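Local coordinates for protein dihydrophenazinedicarboxylate synthase (Burkholderia, PDB 4HMW) that catalyses FMN-dependent oxidations by O2 in the last steps of phenazine antibiotic biosynthesis, releasing H2O2, at residues Y23-E29 with W208-Q212; N125-W129 with R171-G177; T13-V18 with R105-Q109; G96-G100 with M112-A117. Residue numbers count along the deposited sequence, not the author numbering.

Interaction 1: residues Y23-E29 with W208-Q212; sequences YDDPPSE and WKTTQ
An irregular segment, Y23-E29, runs alongside the C-terminal strand residues W208-Q212 in the opposite chain sense. The CA atoms pair E29 with W208 (6.8 Å), P26 with T210 (7.7 Å) and Y23 with Q212 (7.7 Å). This spacing is too wide for backbone pairing, so side chains and water fill the gap. The strand is extended throughout. W208, T210 and Q212 point their CB atoms toward the loop, while K209 and T211 point away. W208 takes chi1 m and chi2 near 86°. Its NE1 gives a weak hydrogen bond to E29 OE1 at 3.1 Å, and W208 CD1 lies 3.6 Å from S28 O. A water joins S28 O (2.9 Å) to W208 N (3.0 Å). T210, with chi1 p, places OG1 4.0 Å from P26 CG. Q212 is m at chi1 and t at chi2, and this extended side chain reaches the loop. Q212 NE2 donates to Y23 O and to D24 OD1, both at 3.0 Å. The same NE2 lies over one face of the Y23 ring, 3.6 Å from Y23 CZ. D24 also forms a salt bridge through OD2 with R152 of the second subunit. The arrangement is an N-terminal loop laid over the W208, T210 and Q212 face of a strand in the C-terminal dimerisation region of the pyridoxamine 5'-phosphate oxidase family, at the subunit interface.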
# COMPACT_ATOMS: atom_id res chain seq x y z
N TYR B 23 -1.74 -1.82 -23.25
CA TYR B 23 -2.74 -2.78 -22.79
C TYR B 23 -2.99 -3.80 -23.89
O TYR B 23 -3.12 -4.98 -23.61
CB TYR B 23 -4.00 -2.02 -22.44
CG TYR B 23 -5.24 -2.80 -22.03
CD1 TYR B 23 -5.29 -3.60 -20.86
CD2 TYR B 23 -6.39 -2.67 -22.77
CE1 TYR B 23 -6.43 -4.25 -20.50
CE2 TYR B 23 -7.54 -3.31 -22.38
CZ TYR B 23 -7.58 -4.09 -21.27
OH TYR B 23 -8.81 -4.68 -20.97
N ASP B 24 -3.02 -3.36 -25.14
CA ASP B 24 -3.25 -4.31 -26.21
C ASP B 24 -1.97 -4.76 -26.89
O ASP B 24 -1.99 -5.70 -27.68
CB ASP B 24 -4.23 -3.75 -27.22
CG ASP B 24 -5.65 -3.76 -26.69
OD1 ASP B 24 -6.10 -4.78 -26.11
OD2 ASP B 24 -6.32 -2.72 -26.84
N ASP B 25 -0.85 -4.14 -26.56
CA ASP B 25 0.43 -4.57 -27.13
C ASP B 25 1.58 -4.41 -26.12
O ASP B 25 2.38 -3.49 -26.21
CB ASP B 25 0.65 -3.77 -28.40
CG ASP B 25 1.80 -4.29 -29.23
OD1 ASP B 25 2.19 -5.48 -29.05
OD2 ASP B 25 2.30 -3.49 -30.05
N PRO B 26 1.68 -5.32 -25.17
CA PRO B 26 2.61 -5.12 -24.04
C PRO B 26 4.09 -5.23 -24.39
O PRO B 26 4.44 -6.08 -25.18
CB PRO B 26 2.23 -6.25 -23.10
CG PRO B 26 0.86 -6.66 -23.52
CD PRO B 26 0.81 -6.49 -24.96
N PRO B 27 4.96 -4.40 -23.78
CA PRO B 27 6.40 -4.62 -23.89
C PRO B 27 6.78 -6.00 -23.35
O PRO B 27 6.10 -6.54 -22.48
CB PRO B 27 7.00 -3.54 -22.99
CG PRO B 27 5.96 -2.54 -22.82
CD PRO B 27 4.63 -3.20 -23.00
N SER B 28 7.87 -6.58 -23.83
CA SER B 28 8.26 -7.92 -23.40
C SER B 28 8.63 -7.98 -21.91
O SER B 28 8.47 -9.01 -21.29
CB SER B 28 9.42 -8.44 -24.23
OG SER B 28 10.51 -7.55 -24.21
N GLU B 29 9.13 -6.88 -21.37
CA GLU B 29 9.54 -6.82 -19.95
C GLU B 29 8.71 -5.78 -19.21
O GLU B 29 8.56 -4.66 -19.68
CB GLU B 29 11.02 -6.41 -19.83
CG GLU B 29 11.99 -7.34 -20.49
CD GLU B 29 12.56 -8.36 -19.53
OE1 GLU B 29 12.16 -8.35 -18.34
OE2 GLU B 29 13.41 -9.17 -19.97
N TRP B 208 8.26 -13.58 -19.88
CA TRP B 208 7.08 -13.12 -19.16
C TRP B 208 5.84 -13.50 -19.94
O TRP B 208 5.86 -13.52 -21.16
CB TRP B 208 7.10 -11.60 -18.95
CG TRP B 208 8.16 -11.12 -18.03
CD1 TRP B 208 9.47 -10.83 -18.34
CD2 TRP B 208 8.03 -10.89 -16.62
NE1 TRP B 208 10.13 -10.42 -17.21
CE2 TRP B 208 9.27 -10.45 -16.14
CE3 TRP B 208 6.96 -10.99 -15.71
CZ2 TRP B 208 9.48 -10.09 -14.81
CZ3 TRP B 208 7.16 -10.65 -14.40
CH2 TRP B 208 8.42 -10.21 -13.95
N LYS B 209 4.77 -13.82 -19.22
CA LYS B 209 3.43 -14.05 -19.77
C LYS B 209 2.50 -12.91 -19.36
O LYS B 209 2.51 -12.48 -18.21
CB LYS B 209 2.92 -15.36 -19.21
CG LYS B 209 1.51 -15.75 -19.53
CD LYS B 209 1.21 -17.08 -18.81
CE LYS B 209 1.17 -16.90 -17.26
NZ LYS B 209 1.70 -18.05 -16.47
N THR B 210 1.69 -12.42 -20.29
CA THR B 210 0.72 -11.40 -19.98
C THR B 210 -0.74 -11.86 -20.15
O THR B 210 -1.06 -12.73 -20.98
CB THR B 210 0.92 -10.10 -20.81
OG1 THR B 210 0.79 -10.39 -22.20
CG2 THR B 210 2.29 -9.45 -20.56
N THR B 211 -1.59 -11.26 -19.33
CA THR B 211 -3.03 -11.51 -19.36
C THR B 211 -3.78 -10.22 -19.10
O THR B 211 -3.33 -9.40 -18.31
CB THR B 211 -3.44 -12.49 -18.20
OG1 THR B 211 -2.45 -13.51 -18.01
CG2 THR B 211 -4.81 -13.12 -18.44
N GLN B 212 -4.93 -10.03 -19.76
CA GLN B 212 -5.83 -8.95 -19.40
C GLN B 212 -6.86 -9.50 -18.42
O GLN B 212 -7.32 -10.62 -18.58
CB GLN B 212 -6.55 -8.38 -20.63
CG GLN B 212 -5.61 -7.74 -21.65
CD GLN B 212 -6.35 -7.25 -22.88
OE1 GLN B 212 -7.41 -7.78 -23.23
NE2 GLN B 212 -5.81 -6.23 -23.54
O HOH W 1 9.01 -11.74 -22.11
O HOH W 2 5.80 -10.38 -22.06

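Interaction 2: residues N125-W129 with R171-G177; sequences NDKLW and RPPRFVG
Helix residues N125-W129 cross the start of strand 175-177 at 111°, with axes 7.8 Å apart. The preceding loop makes a type I turn from P172 to F175. CA atoms are nearest at N125-V176 (5.5 Å) and W129-R171 (6.4 Å). N125 (chi1 m) accepts a hydrogen bond at OD1 from G177 N, 2.8 Å. R171 runs t, t, p, with chi4 near 89°. R171 NE meets D126 OD1 at 2.7 Å in a salt bridge, and R171 NH1 bonds F175 O at 2.8 Å. N125 CB covers a guanidinium face, 3.5 Å from R171 CZ. R171 NH2 forms a salt bridge with E122. W129 is t, chi2 near -103°. CH-pi contacts lie over its indole: R171 CA is 3.6 Å from the five-membered centroid, P172 CD 3.7 Å from the six-membered one. The indole edge meets the face of F175 (chi1 t), centroids 5.0 Å apart, planes at 63°. L128 and F175 also touch C81, an FMN-binding residue. This is a helix packed across a sheet strand beside the FMN site.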
# COMPACT_ATOMS: atom_id res chain seq x y z
N ASN B 125 25.69 -0.23 -1.15
CA ASN B 125 25.17 0.41 0.06
C ASN B 125 25.97 1.65 0.42
O ASN B 125 25.41 2.66 0.85
CB ASN B 125 25.18 -0.56 1.24
CG ASN B 125 24.25 -1.72 1.05
OD1 ASN B 125 23.26 -1.64 0.31
ND2 ASN B 125 24.53 -2.81 1.76
N ASP B 126 27.29 1.57 0.25
CA ASP B 126 28.12 2.72 0.57
C ASP B 126 27.75 3.90 -0.33
O ASP B 126 27.63 5.04 0.13
CB ASP B 126 29.60 2.37 0.44
CG ASP B 126 30.09 1.46 1.57
OD1 ASP B 126 29.48 1.48 2.66
OD2 ASP B 126 31.11 0.75 1.38
N LYS B 127 27.53 3.63 -1.62
CA LYS B 127 27.20 4.69 -2.56
C LYS B 127 25.88 5.35 -2.17
O LYS B 127 25.73 6.57 -2.22
CB LYS B 127 27.11 4.13 -3.97
CG LYS B 127 27.63 5.04 -5.03
N LEU B 128 24.91 4.53 -1.78
CA LEU B 128 23.60 5.04 -1.42
C LEU B 128 23.69 5.93 -0.20
O LEU B 128 23.07 6.97 -0.14
CB LEU B 128 22.61 3.89 -1.16
CG LEU B 128 22.08 3.22 -2.42
CD1 LEU B 128 21.52 1.87 -2.09
CD2 LEU B 128 21.01 4.09 -3.05
N TRP B 129 24.48 5.52 0.78
CA TRP B 129 24.68 6.33 1.97
C TRP B 129 25.38 7.64 1.62
O TRP B 129 24.99 8.69 2.13
CB TRP B 129 25.49 5.55 3.00
CG TRP B 129 25.85 6.28 4.27
CD1 TRP B 129 27.07 6.82 4.60
CD2 TRP B 129 25.01 6.47 5.41
NE1 TRP B 129 27.02 7.35 5.86
CE2 TRP B 129 25.78 7.14 6.39
CE3 TRP B 129 23.68 6.14 5.70
CZ2 TRP B 129 25.26 7.50 7.63
CZ3 TRP B 129 23.17 6.51 6.92
CH2 TRP B 129 23.96 7.18 7.88
N ARG B 171 28.76 4.70 7.51
CA ARG B 171 27.49 4.05 7.26
C ARG B 171 27.25 3.00 8.33
O ARG B 171 28.02 2.08 8.45
CB ARG B 171 27.49 3.37 5.88
CG ARG B 171 26.17 2.64 5.63
CD ARG B 171 26.09 2.05 4.25
NE ARG B 171 27.11 1.04 3.97
CZ ARG B 171 26.97 -0.26 4.22
NH1 ARG B 171 25.87 -0.75 4.79
NH2 ARG B 171 27.94 -1.09 3.89
N PRO B 172 26.18 3.14 9.13
CA PRO B 172 25.86 2.06 10.08
C PRO B 172 25.60 0.77 9.34
O PRO B 172 24.96 0.82 8.30
CB PRO B 172 24.55 2.54 10.73
CG PRO B 172 24.45 3.99 10.46
CD PRO B 172 25.22 4.26 9.20
N PRO B 173 26.06 -0.38 9.86
CA PRO B 173 25.86 -1.64 9.13
C PRO B 173 24.39 -1.94 8.86
O PRO B 173 24.09 -2.60 7.87
CB PRO B 173 26.50 -2.70 10.06
CG PRO B 173 26.85 -1.95 11.36
CD PRO B 173 26.97 -0.52 11.01
N ARG B 174 23.48 -1.42 9.68
CA ARG B 174 22.05 -1.66 9.46
C ARG B 174 21.49 -0.89 8.30
O ARG B 174 20.41 -1.24 7.82
CB ARG B 174 21.22 -1.36 10.72
CG ARG B 174 21.16 0.12 11.13
CD ARG B 174 20.50 0.29 12.49
NE ARG B 174 20.55 1.67 12.96
CZ ARG B 174 21.59 2.21 13.59
NH1 ARG B 174 22.68 1.50 13.83
NH2 ARG B 174 21.54 3.47 13.98
N PHE B 175 22.18 0.16 7.86
CA PHE B 175 21.67 0.90 6.70
C PHE B 175 22.06 0.18 5.43
O PHE B 175 23.24 0.13 5.06
CB PHE B 175 22.19 2.34 6.67
CG PHE B 175 21.62 3.15 5.53
CD1 PHE B 175 22.26 3.19 4.31
CD2 PHE B 175 20.43 3.85 5.69
CE1 PHE B 175 21.71 3.92 3.24
CE2 PHE B 175 19.88 4.59 4.63
CZ PHE B 175 20.52 4.62 3.42
N VAL B 176 21.06 -0.37 4.74
CA VAL B 176 21.30 -1.22 3.58
C VAL B 176 20.31 -0.93 2.46
O VAL B 176 19.23 -0.37 2.69
CB VAL B 176 21.20 -2.71 3.96
CG1 VAL B 176 22.20 -3.04 5.05
CG2 VAL B 176 19.81 -3.06 4.45
N GLY B 177 20.67 -1.33 1.25
CA GLY B 177 19.75 -1.24 0.13
C GLY B 177 19.25 -2.62 -0.26
O GLY B 177 19.92 -3.64 -0.00
O HOH W 3 22.28 -4.87 1.34

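Interaction 3: residues T13-V18 with R105-Q109; sequences TGSVDV and RETGQ
No direct hydrogen bond joins these two loops, although their backbones come as close as 4.0 Å between the CA atoms of S15 and T107. Carbonyls and CA-H groups meet instead. S15 CA lies 3.4 Å from E106 O, and G108 CA lies 3.4 Å from S15 O, both as CA-H...O contacts. G108 has positive phi (61/46), and a CB there would clash with S15 O. G108 and Q109 form a G1 beta bulge facing W104. S15 CB sits 3.2 Å from R105 O. Two waters supply the polar links. One donates to E106 O (2.9 Å) and weakly to T13 O (3.4 Å). The other accepts from V18 N (3.1 Å) and donates to T107 O (2.9 Å). V18, chi1 m, points toward the turn, with CG1 3.4 Å from T107 O and CG2 3.8 Å from Q109 NE2. T107 takes chi1 p, and its OG1 donates to Q109 OE1 at 2.7 Å. R105 points away and bonds backbone oxygens of R47 and E48 of the second subunit. The N-terminal segment, well before helix 30-43, thus covers the turn between strands 97-104 and 109-119.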
# COMPACT_ATOMS: atom_id res chain seq x y z
N THR B 13 -4.57 16.06 -16.71
CA THR B 13 -5.30 14.85 -17.10
C THR B 13 -6.56 14.77 -16.23
O THR B 13 -6.70 15.47 -15.21
CB THR B 13 -4.48 13.48 -16.92
OG1 THR B 13 -4.20 13.23 -15.53
CG2 THR B 13 -3.14 13.48 -17.69
N GLY B 14 -7.48 13.91 -16.67
CA GLY B 14 -8.53 13.43 -15.81
C GLY B 14 -7.95 12.19 -15.16
O GLY B 14 -6.88 11.71 -15.56
N SER B 15 -8.63 11.68 -14.15
CA SER B 15 -8.16 10.47 -13.49
C SER B 15 -8.86 9.25 -14.09
O SER B 15 -8.88 8.17 -13.50
CB SER B 15 -8.44 10.59 -12.01
OG SER B 15 -9.58 11.40 -11.82
N VAL B 16 -9.47 9.42 -15.26
CA VAL B 16 -10.03 8.27 -15.98
C VAL B 16 -9.58 8.38 -17.43
O VAL B 16 -9.23 9.48 -17.92
CB VAL B 16 -11.58 8.21 -15.89
CG1 VAL B 16 -12.06 7.78 -14.49
CG2 VAL B 16 -12.18 9.56 -16.29
N ASP B 17 -9.55 7.24 -18.10
CA ASP B 17 -9.27 7.17 -19.52
C ASP B 17 -7.90 7.72 -19.93
O ASP B 17 -7.74 8.22 -21.05
CB ASP B 17 -10.40 7.86 -20.30
CG ASP B 17 -11.78 7.33 -19.91
OD1 ASP B 17 -11.88 6.10 -19.64
OD2 ASP B 17 -12.75 8.13 -19.88
N VAL B 18 -6.88 7.57 -19.08
CA VAL B 18 -5.55 7.88 -19.60
C VAL B 18 -5.20 6.88 -20.70
O VAL B 18 -5.76 5.79 -20.78
CB VAL B 18 -4.48 7.96 -18.54
CG1 VAL B 18 -4.95 8.96 -17.46
CG2 VAL B 18 -4.11 6.59 -18.02
N ARG B 105 -3.54 9.09 -7.79
CA ARG B 105 -4.91 9.56 -7.83
C ARG B 105 -5.16 10.42 -9.07
O ARG B 105 -6.27 10.40 -9.64
CB ARG B 105 -5.21 10.39 -6.56
CG ARG B 105 -5.28 9.56 -5.30
CD ARG B 105 -4.86 10.36 -4.06
NE ARG B 105 -5.23 9.73 -2.79
CZ ARG B 105 -4.50 8.78 -2.21
NH1 ARG B 105 -3.39 8.35 -2.78
NH2 ARG B 105 -4.87 8.28 -1.04
N GLU B 106 -4.14 11.17 -9.49
CA GLU B 106 -4.32 12.15 -10.57
C GLU B 106 -4.60 11.51 -11.92
O GLU B 106 -5.30 12.09 -12.73
CB GLU B 106 -3.08 13.06 -10.69
CG GLU B 106 -2.82 13.96 -9.51
CD GLU B 106 -1.89 13.35 -8.46
OE1 GLU B 106 -1.79 12.10 -8.37
OE2 GLU B 106 -1.23 14.16 -7.74
N THR B 107 -4.07 10.31 -12.16
CA THR B 107 -4.25 9.61 -13.41
C THR B 107 -5.06 8.33 -13.32
O THR B 107 -5.25 7.66 -14.32
CB THR B 107 -2.91 9.23 -14.02
OG1 THR B 107 -2.25 8.35 -13.11
CG2 THR B 107 -2.03 10.47 -14.26
N GLY B 108 -5.53 8.00 -12.13
CA GLY B 108 -6.25 6.77 -11.96
C GLY B 108 -5.44 5.55 -12.31
O GLY B 108 -5.95 4.63 -12.97
N GLN B 109 -4.20 5.48 -11.83
CA GLN B 109 -3.33 4.34 -12.15
C GLN B 109 -2.77 3.69 -10.90
O GLN B 109 -2.43 4.36 -9.93
CB GLN B 109 -2.14 4.76 -13.07
CG GLN B 109 -2.56 5.11 -14.48
CD GLN B 109 -1.42 5.75 -15.25
OE1 GLN B 109 -0.90 6.81 -14.87
NE2 GLN B 109 -1.03 5.14 -16.34
O HOH W 4 -6.96 14.33 -12.04
O HOH W 5 -6.92 6.27 -16.27

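Interaction 4: residues G96-G100 with M112-A117; sequences GWASG and MISGQA
Four strong backbone hydrogen bonds join these antiparallel strands. G100 N donates to I113 O at 2.7 Å, and I113 N returns to G100 O at 2.8 Å. A98 N to G115 O and G115 N to A98 O are both 2.9 Å. A weak fifth bond, A117 N to G96 O at 3.3 Å, continues the pattern. A98-G115 and G100-I113 are thus hydrogen-bonded pairs. W97-Q116 and S99-S114 are non-hydrogen-bonded pairs, with CA atoms 4.6 and 4.2 Å apart. The short strand axes come within 4.6 Å at 166°. CA-H...O contacts fill the gaps, the shortest from S99 CA to I113 O at 3.2 Å. S99 (chi1 t) and S114 (chi1 m) share one face, their OG atoms 3.0 Å apart. S114 OG also bonds I63 O of the second subunit, and S99 OG bonds S65 OG there. A98 and I113 lie on the other face and pack on L180. G96 leaves helix 87-95 with positive phi (77/-44). W97, m with chi2 near 112°, lays its ring over Q116, with W97 CE3 3.7 Å from Q116 CG. The contact is part of the beta hairpin of strands 97-104 and 109-119. Strand 51-57 adjoins the first strand, strands 175-182 and 184-189 adjoin the second, and helix 87-95 covers A98 and A117 through L92.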
# COMPACT_ATOMS: atom_id res chain seq x y z
N GLY B 96 11.45 -13.22 2.83
CA GLY B 96 11.86 -12.82 1.48
C GLY B 96 10.81 -12.15 0.58
O GLY B 96 11.13 -11.18 -0.12
N TRP B 97 9.60 -12.69 0.57
CA TRP B 97 8.55 -12.18 -0.31
C TRP B 97 8.16 -10.75 0.09
O TRP B 97 8.11 -10.40 1.29
CB TRP B 97 7.32 -13.08 -0.26
CG TRP B 97 7.49 -14.52 -0.62
CD1 TRP B 97 7.36 -15.58 0.25
CD2 TRP B 97 7.79 -15.11 -1.91
NE1 TRP B 97 7.53 -16.77 -0.41
CE2 TRP B 97 7.82 -16.51 -1.73
CE3 TRP B 97 8.03 -14.59 -3.18
CZ2 TRP B 97 8.07 -17.40 -2.78
CZ3 TRP B 97 8.29 -15.49 -4.24
CH2 TRP B 97 8.33 -16.87 -4.02
N ALA B 98 7.89 -9.93 -0.91
CA ALA B 98 7.37 -8.58 -0.67
C ALA B 98 6.48 -8.16 -1.81
O ALA B 98 6.57 -8.68 -2.94
CB ALA B 98 8.48 -7.60 -0.51
N SER B 99 5.65 -7.16 -1.54
CA SER B 99 4.80 -6.60 -2.60
C SER B 99 4.78 -5.11 -2.41
O SER B 99 4.68 -4.63 -1.30
CB SER B 99 3.39 -7.16 -2.49
OG SER B 99 2.57 -6.64 -3.52
N GLY B 100 4.88 -4.38 -3.51
CA GLY B 100 4.81 -2.93 -3.45
C GLY B 100 3.68 -2.42 -4.31
O GLY B 100 3.45 -2.97 -5.36
N MET B 112 1.22 -2.77 -9.22
CA MET B 112 1.54 -3.74 -8.17
C MET B 112 2.79 -4.48 -8.58
O MET B 112 2.87 -4.95 -9.71
CB MET B 112 0.44 -4.77 -8.03
CG MET B 112 0.74 -5.80 -6.98
SD MET B 112 -0.27 -7.28 -7.01
CE MET B 112 0.55 -8.17 -8.34
N ILE B 113 3.76 -4.56 -7.67
CA ILE B 113 5.04 -5.22 -7.93
C ILE B 113 5.21 -6.26 -6.85
O ILE B 113 5.37 -5.93 -5.69
CB ILE B 113 6.19 -4.20 -7.86
CG1 ILE B 113 5.87 -3.01 -8.78
CG2 ILE B 113 7.55 -4.80 -8.23
CD1 ILE B 113 6.66 -1.75 -8.49
N SER B 114 5.11 -7.53 -7.20
CA SER B 114 5.28 -8.59 -6.21
C SER B 114 6.52 -9.39 -6.54
O SER B 114 6.72 -9.79 -7.68
CB SER B 114 4.06 -9.49 -6.17
OG SER B 114 2.99 -8.83 -5.53
N GLY B 115 7.36 -9.60 -5.53
CA GLY B 115 8.61 -10.25 -5.77
C GLY B 115 9.35 -10.60 -4.50
O GLY B 115 8.74 -10.89 -3.47
N GLN B 116 10.67 -10.63 -4.63
CA GLN B 116 11.57 -10.79 -3.51
C GLN B 116 12.52 -9.62 -3.42
O GLN B 116 12.92 -9.04 -4.43
CB GLN B 116 12.34 -12.09 -3.67
CG GLN B 116 11.48 -13.33 -3.47
CD GLN B 116 12.26 -14.60 -3.70
OE1 GLN B 116 13.12 -14.98 -2.89
NE2 GLN B 116 12.00 -15.26 -4.82
N ALA B 117 12.86 -9.24 -2.19
CA ALA B 117 13.81 -8.16 -1.98
C ALA B 117 15.20 -8.73 -1.85
O ALA B 117 15.46 -9.52 -0.97
CB ALA B 117 13.44 -7.41 -0.72

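Interactions 1, 2 and 4 reach the same antiparallel sheet. Interaction 4 lies nearest the middle of the chain, its centre about 9 Å from the chain centre. Interactions 3 and 4 involve one hairpin: 3 at its turn, 4 along its strands, centres about 25 Å apart. Strand 109-119 leads into helix 122-130 of interaction 2, and strands 109-119 and 175-182 are neighbours. Interaction 2 lies across the chain centre from interactions 1 and 3, about 36 and 37 Å away between centres. Interactions 2 and 4 nest inside the span closed by interaction 1, which crosses interaction 3. Interactions 1, 3 and 4 touch the second subunit, so the N-terminal segment, hairpin and C-terminal strand all border the dimer interface.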